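Side-chain contacts in methyltransferase-like protein (Saccharopolyspora spinosa, PDB 4PNE), which acts as a standalone enzyme that catalyses a [4+2] cycloaddition in spinosyn biosynthesis and has a methyltransferase-like fold: residues 47-52 / 274-279; 195-200 / 224-229. One frame throughout, in Å; residues are numbered along the deposited sequence.

Interaction 1: 47-52 / 274-279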
loop_
_atom_site.group_PDB
_atom_site.type_symbol
_atom_site.label_atom_id
_atom_site.label_comp_id
_atom_site.label_asym_id
_atom_site.label_seq_id
_atom_site.Cartn_x
_atom_site.Cartn_y
_atom_site.Cartn_z
ATOM N N THR A 47 -4.446 -13.970 0.816
ATOM C CA THR A 47 -4.773 -13.422 2.131
ATOM C C THR A 47 -4.638 -14.377 3.304
ATOM O O THR A 47 -4.010 -14.005 4.312
ATOM C CB THR A 47 -6.216 -12.879 2.127
ATOM O OG1 THR A 47 -6.213 -11.630 1.459
ATOM C CG2 THR A 47 -6.740 -12.659 3.540
ATOM N N PRO A 48 -5.217 -15.589 3.207
ATOM C CA PRO A 48 -5.082 -16.517 4.336
ATOM C C PRO A 48 -3.605 -16.842 4.657
ATOM O O PRO A 48 -3.260 -17.013 5.815
ATOM C CB PRO A 48 -5.827 -17.770 3.859
ATOM C CG PRO A 48 -6.686 -17.325 2.756
ATOM C CD PRO A 48 -5.991 -16.173 2.106
ATOM N N LEU A 49 -2.752 -16.895 3.640
ATOM C CA LEU A 49 -1.330 -17.163 3.844
ATOM C C LEU A 49 -0.684 -15.986 4.559
ATOM O O LEU A 49 0.039 -16.184 5.535
ATOM C CB LEU A 49 -0.613 -17.434 2.501
ATOM C CG LEU A 49 0.899 -17.659 2.587
ATOM C CD1 LEU A 49 1.320 -18.656 3.658
ATOM C CD2 LEU A 49 1.458 -18.081 1.227
ATOM N N LEU A 50 -0.962 -14.769 4.105
ATOM C CA LEU A 50 -0.395 -13.585 4.765
ATOM C C LEU A 50 -0.828 -13.492 6.199
ATOM O O LEU A 50 -0.026 -13.185 7.081
ATOM C CB LEU A 50 -0.783 -12.285 4.059
ATOM C CG LEU A 50 -0.361 -12.121 2.613
ATOM C CD1 LEU A 50 -0.763 -10.753 2.095
ATOM C CD2 LEU A 50 1.134 -12.285 2.491
ATOM N N ASN A 51 -2.108 -13.744 6.446
ATOM C CA ASN A 51 -2.600 -13.726 7.815
ATOM C C ASN A 51 -1.914 -14.771 8.683
ATOM O O ASN A 51 -1.550 -14.498 9.815
ATOM C CB ASN A 51 -4.103 -13.925 7.812
ATOM C CG ASN A 51 -4.851 -12.718 7.249
ATOM O OD1 ASN A 51 -4.250 -11.702 6.867
ATOM N ND2 ASN A 51 -6.173 -12.824 7.214
ATOM N N SER A 52 -1.719 -15.957 8.133
ATOM C CA SER A 52 -1.031 -17.012 8.848
ATOM C C SER A 52 0.392 -16.612 9.191
ATOM O O SER A 52 0.841 -16.804 10.318
ATOM C CB SER A 52 -1.033 -18.299 8.038
ATOM O OG SER A 52 -0.409 -19.330 8.768
ATOM N N ALA A 274 1.919 -20.310 -4.396
ATOM C CA ALA A 274 3.229 -20.974 -4.308
ATOM C C ALA A 274 4.312 -20.294 -5.157
ATOM O O ALA A 274 5.481 -20.211 -4.756
ATOM C CB ALA A 274 3.107 -22.445 -4.720
ATOM N N GLY A 275 3.947 -19.823 -6.342
ATOM C CA GLY A 275 4.899 -19.147 -7.196
ATOM C C GLY A 275 5.328 -17.827 -6.586
ATOM O O GLY A 275 6.503 -17.484 -6.583
ATOM N N TRP A 276 4.368 -17.093 -6.033
ATOM C CA TRP A 276 4.672 -15.817 -5.395
ATOM C C TRP A 276 5.571 -16.046 -4.161
ATOM O O TRP A 276 6.543 -15.310 -3.938
ATOM C CB TRP A 276 3.389 -15.096 -4.983
ATOM C CG TRP A 276 3.669 -13.944 -4.077
ATOM C CD1 TRP A 276 4.063 -12.684 -4.438
ATOM C CD2 TRP A 276 3.601 -13.951 -2.650
ATOM N NE1 TRP A 276 4.251 -11.914 -3.317
ATOM C CE2 TRP A 276 3.977 -12.667 -2.209
ATOM C CE3 TRP A 276 3.263 -14.919 -1.709
ATOM C CZ2 TRP A 276 4.005 -12.324 -0.859
ATOM C CZ3 TRP A 276 3.296 -14.586 -0.374
ATOM C CH2 TRP A 276 3.677 -13.301 0.037
ATOM N N ALA A 277 5.235 -17.065 -3.371
ATOM C CA ALA A 277 6.003 -17.392 -2.161
ATOM C C ALA A 277 7.446 -17.739 -2.518
ATOM O O ALA A 277 8.396 -17.311 -1.853
ATOM C CB ALA A 277 5.364 -18.551 -1.415
ATOM N N ALA A 278 7.620 -18.490 -3.594
ATOM C CA ALA A 278 8.951 -18.869 -4.039
ATOM C C ALA A 278 9.778 -17.618 -4.430
ATOM O O ALA A 278 10.957 -17.523 -4.092
ATOM C CB ALA A 278 8.842 -19.833 -5.204
ATOM N N ALA A 279 9.136 -16.646 -5.081
ATOM C CA ALA A 279 9.770 -15.383 -5.479
ATOM C C ALA A 279 10.232 -14.537 -4.281
ATOM O O ALA A 279 11.352 -14.006 -4.269
ATOM C CB ALA A 279 8.812 -14.589 -6.346
#

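Interaction 2: 195-200 / 224-229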
loop_
_atom_site.group_PDB
_atom_site.type_symbol
_atom_site.label_atom_id
_atom_site.label_comp_id
_atom_site.label_asym_id
_atom_site.label_seq_id
_atom_site.Cartn_x
_atom_site.Cartn_y
_atom_site.Cartn_z
ATOM N N VAL A 195 1.793 8.742 -0.485
ATOM C CA VAL A 195 2.111 7.557 -1.258
ATOM C C VAL A 195 3.355 6.861 -0.748
ATOM O O VAL A 195 4.376 7.512 -0.515
ATOM C CB VAL A 195 2.349 7.914 -2.744
ATOM C CG1 VAL A 195 2.828 6.724 -3.597
ATOM C CG2 VAL A 195 1.132 8.634 -3.349
ATOM N N THR A 196 3.296 5.538 -0.583
ATOM C CA THR A 196 4.520 4.783 -0.394
ATOM C C THR A 196 4.623 3.720 -1.436
ATOM O O THR A 196 3.615 3.193 -1.950
ATOM C CB THR A 196 4.655 4.186 1.001
ATOM O OG1 THR A 196 3.738 3.103 1.181
ATOM C CG2 THR A 196 4.415 5.234 2.075
ATOM N N GLU A 197 5.865 3.397 -1.777
ATOM C CA GLU A 197 6.035 2.398 -2.788
ATOM C C GLU A 197 7.407 1.771 -2.730
ATOM O O GLU A 197 8.413 2.417 -2.345
ATOM C CB GLU A 197 5.770 3.000 -4.159
ATOM C CG GLU A 197 5.456 1.996 -5.213
ATOM C CD GLU A 197 4.367 1.002 -4.801
ATOM O OE1 GLU A 197 3.176 1.370 -4.973
ATOM O OE2 GLU A 197 4.733 -0.109 -4.368
ATOM N N VAL A 198 7.430 0.495 -3.096
ATOM C CA VAL A 198 8.651 -0.220 -3.466
ATOM C C VAL A 198 9.084 0.212 -4.855
ATOM O O VAL A 198 8.302 0.111 -5.800
ATOM C CB VAL A 198 8.439 -1.761 -3.431
ATOM C CG1 VAL A 198 9.674 -2.513 -3.872
ATOM C CG2 VAL A 198 8.003 -2.211 -2.029
ATOM N N VAL A 199 10.309 0.704 -4.967
ATOM C CA VAL A 199 10.842 1.233 -6.231
ATOM C C VAL A 199 12.177 0.590 -6.598
ATOM O O VAL A 199 12.822 -0.029 -5.785
ATOM C CB VAL A 199 11.039 2.762 -6.180
ATOM C CG1 VAL A 199 9.702 3.466 -6.026
ATOM C CG2 VAL A 199 11.976 3.173 -5.043
ATOM N N LYS A 200 12.600 0.758 -7.840
ATOM C CA LYS A 200 14.010 0.555 -8.144
ATOM C C LYS A 200 14.778 1.715 -7.517
ATOM O O LYS A 200 14.410 2.876 -7.743
ATOM C CB LYS A 200 14.202 0.504 -9.658
ATOM C CG LYS A 200 15.611 0.130 -10.072
ATOM C CD LYS A 200 15.664 -0.103 -11.569
ATOM C CE LYS A 200 16.956 -0.796 -11.982
ATOM N NZ LYS A 200 18.117 0.087 -11.788
ATOM N N GLU A 224 11.472 8.575 -8.943
ATOM C CA GLU A 224 11.463 9.740 -9.812
ATOM C C GLU A 224 10.346 9.651 -10.857
ATOM O O GLU A 224 9.782 10.675 -11.251
ATOM C CB GLU A 224 12.832 9.889 -10.501
ATOM C CG GLU A 224 14.008 10.155 -9.534
ATOM C CD GLU A 224 14.722 8.900 -9.014
ATOM O OE1 GLU A 224 14.149 7.777 -8.986
ATOM O OE2 GLU A 224 15.889 9.053 -8.607
ATOM N N GLN A 225 10.023 8.427 -11.274
ATOM C CA GLN A 225 8.970 8.186 -12.279
ATOM C C GLN A 225 7.587 8.329 -11.654
ATOM O O GLN A 225 6.659 8.859 -12.258
ATOM C CB GLN A 225 9.142 6.806 -12.909
ATOM C CG GLN A 225 10.347 6.776 -13.844
ATOM C CD GLN A 225 10.698 5.393 -14.354
ATOM O OE1 GLN A 225 10.664 4.399 -13.628
ATOM N NE2 GLN A 225 11.080 5.330 -15.612
ATOM N N LEU A 226 7.464 7.832 -10.432
ATOM C CA LEU A 226 6.253 8.022 -9.644
ATOM C C LEU A 226 5.970 9.518 -9.426
ATOM O O LEU A 226 4.844 9.980 -9.578
ATOM C CB LEU A 226 6.372 7.318 -8.285
ATOM C CG LEU A 226 5.598 6.042 -8.045
ATOM C CD1 LEU A 226 5.957 5.526 -6.655
ATOM C CD2 LEU A 226 4.115 6.329 -8.129
ATOM N N LEU A 227 7.013 10.267 -9.058
ATOM C CA LEU A 227 6.879 11.702 -8.841
ATOM C C LEU A 227 6.395 12.396 -10.080
ATOM O O LEU A 227 5.490 13.227 -10.032
ATOM C CB LEU A 227 8.193 12.341 -8.420
ATOM C CG LEU A 227 8.565 12.146 -6.966
ATOM C CD1 LEU A 227 10.011 12.520 -6.811
ATOM C CD2 LEU A 227 7.682 12.980 -6.067
ATOM N N GLU A 228 6.982 12.039 -11.214
ATOM C CA GLU A 228 6.624 12.681 -12.452
ATOM C C GLU A 228 5.169 12.366 -12.874
ATOM O O GLU A 228 4.454 13.236 -13.367
ATOM C CB GLU A 228 7.621 12.300 -13.531
ATOM C CG GLU A 228 7.466 13.114 -14.788
ATOM C CD GLU A 228 7.387 14.631 -14.536
ATOM O OE1 GLU A 228 8.096 15.138 -13.635
ATOM O OE2 GLU A 228 6.613 15.308 -15.249
ATOM N N SER A 229 4.700 11.134 -12.662
ATOM C CA SER A 229 3.291 10.835 -12.867
ATOM C C SER A 229 2.359 11.644 -11.960
ATOM O O SER A 229 1.308 12.107 -12.390
ATOM C CB SER A 229 3.064 9.335 -12.666
ATOM O OG SER A 229 3.559 8.624 -13.806
HETATM O O HOH W 1 13.981 5.610 -7.181
#

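Interaction 1: 47-52 / 274-279
Trp276 reaches from helix 271-281 to the side of helix 36-54, where Leu49 and Leu50 receive the outer rim of its indole. Its CB leaves the backbone toward the other helix. CG then lies anti to the backbone N (chi1 168°), and this carries the ring across toward helix 36-54. CB itself is too far back to meet either leucine; contact is made by the six-membered ring at the far end. CE3 is still 4.7 Å from Leu49 CD2, and one atom further on CZ3 closes to 4.3 Å from the same methyl, which sits at the ring edge near its plane. CZ3 is equally near the other leucine, 4.3 Å from Leu50 CD2. CH2 makes the tightest approach, 3.7 Å to Leu50 CD2, a methyl that comes in obliquely. The two side chains, Leu50 and Trp276, cross at about a right angle.

In this Rossmann-like methyltransferase fold the contact joins two helices outside the central sheet: 36-54, ahead of the first strand, and 271-281, ahead of the last, 290-298. Phe254 of helix 250-260 touches both Leu50 and Trp276, so the pair shares an aromatic neighbour, while Tyr269 packs against Leu49. Leu50 also touches Ile60, a residue that binds S-adenosyl-L-homocysteine. A malonate ion, probably from the crystallisation liquor, lies about 4 Å from the Trp276 side chain at the nearest atoms.

Interaction 2: 195-200 / 224-229
Glu197 supplies the flat group at this contact, yet Leu226 meets its aliphatic stem: neither face nor edge of the carboxylate is touched by helix residues 224-229. At the carboxylate, Val198 N comes to the anti side of Glu197 OE2, 3.0 Å away and 26° out of the plane, with a bent N-H...O angle of 138°. The setting is a beta-alpha-beta crossover of the Rossmann-like methyltransferase fold, in which helix 223-233 links strand 191-200 to the parallel strand 236-242, with strand 290-298 lying between them in the sheet.

Leu226 points from the helix to the strand and does its work with one methyl. CD1 rests 3.6 Å from Glu197 CB and 3.8 Å from Glu197 CG, and the two side chains cross at about a right angle. Val199 CG1 adds a looser touch at 4.3 Å from Leu226 CD1. The chi1 of Leu226, -106°, falls well away from a staggered position, probably at a small cost in torsional energy; Leu295 of strand 290-298 packs on the same side chain. The Glu197 chain bends at chi2, bringing its acid group back to its neighbour's backbone, and Gln168 and Leu171 touch the Glu197 side chain. Further along the strand a water lies within hydrogen-bonding distance of both segments, 2.8 Å from Lys200 O and 2.8 Å from Glu224 OE1, though it has more acceptors in reach than protons to give.

Interactions 1 and 2 do not touch: their centres are 25 Å apart and their nearest atoms about 10 Å. Along the chain, 47-52 comes first, then 195-200 and 224-229, and 274-279 last, so interaction 1 brings together distant parts of the chain whereas interaction 2 spans one local crossover. They share no helix or strand. Interaction 2 sets a helix on the central sheet; interaction 1 joins two helices farther out. Both lie near the S-adenosyl-L-homocysteine site without lining it closely: the side chains of Leu50 and Glu197 are about 7 and 8 Å from the ligand, measured between nearest atoms.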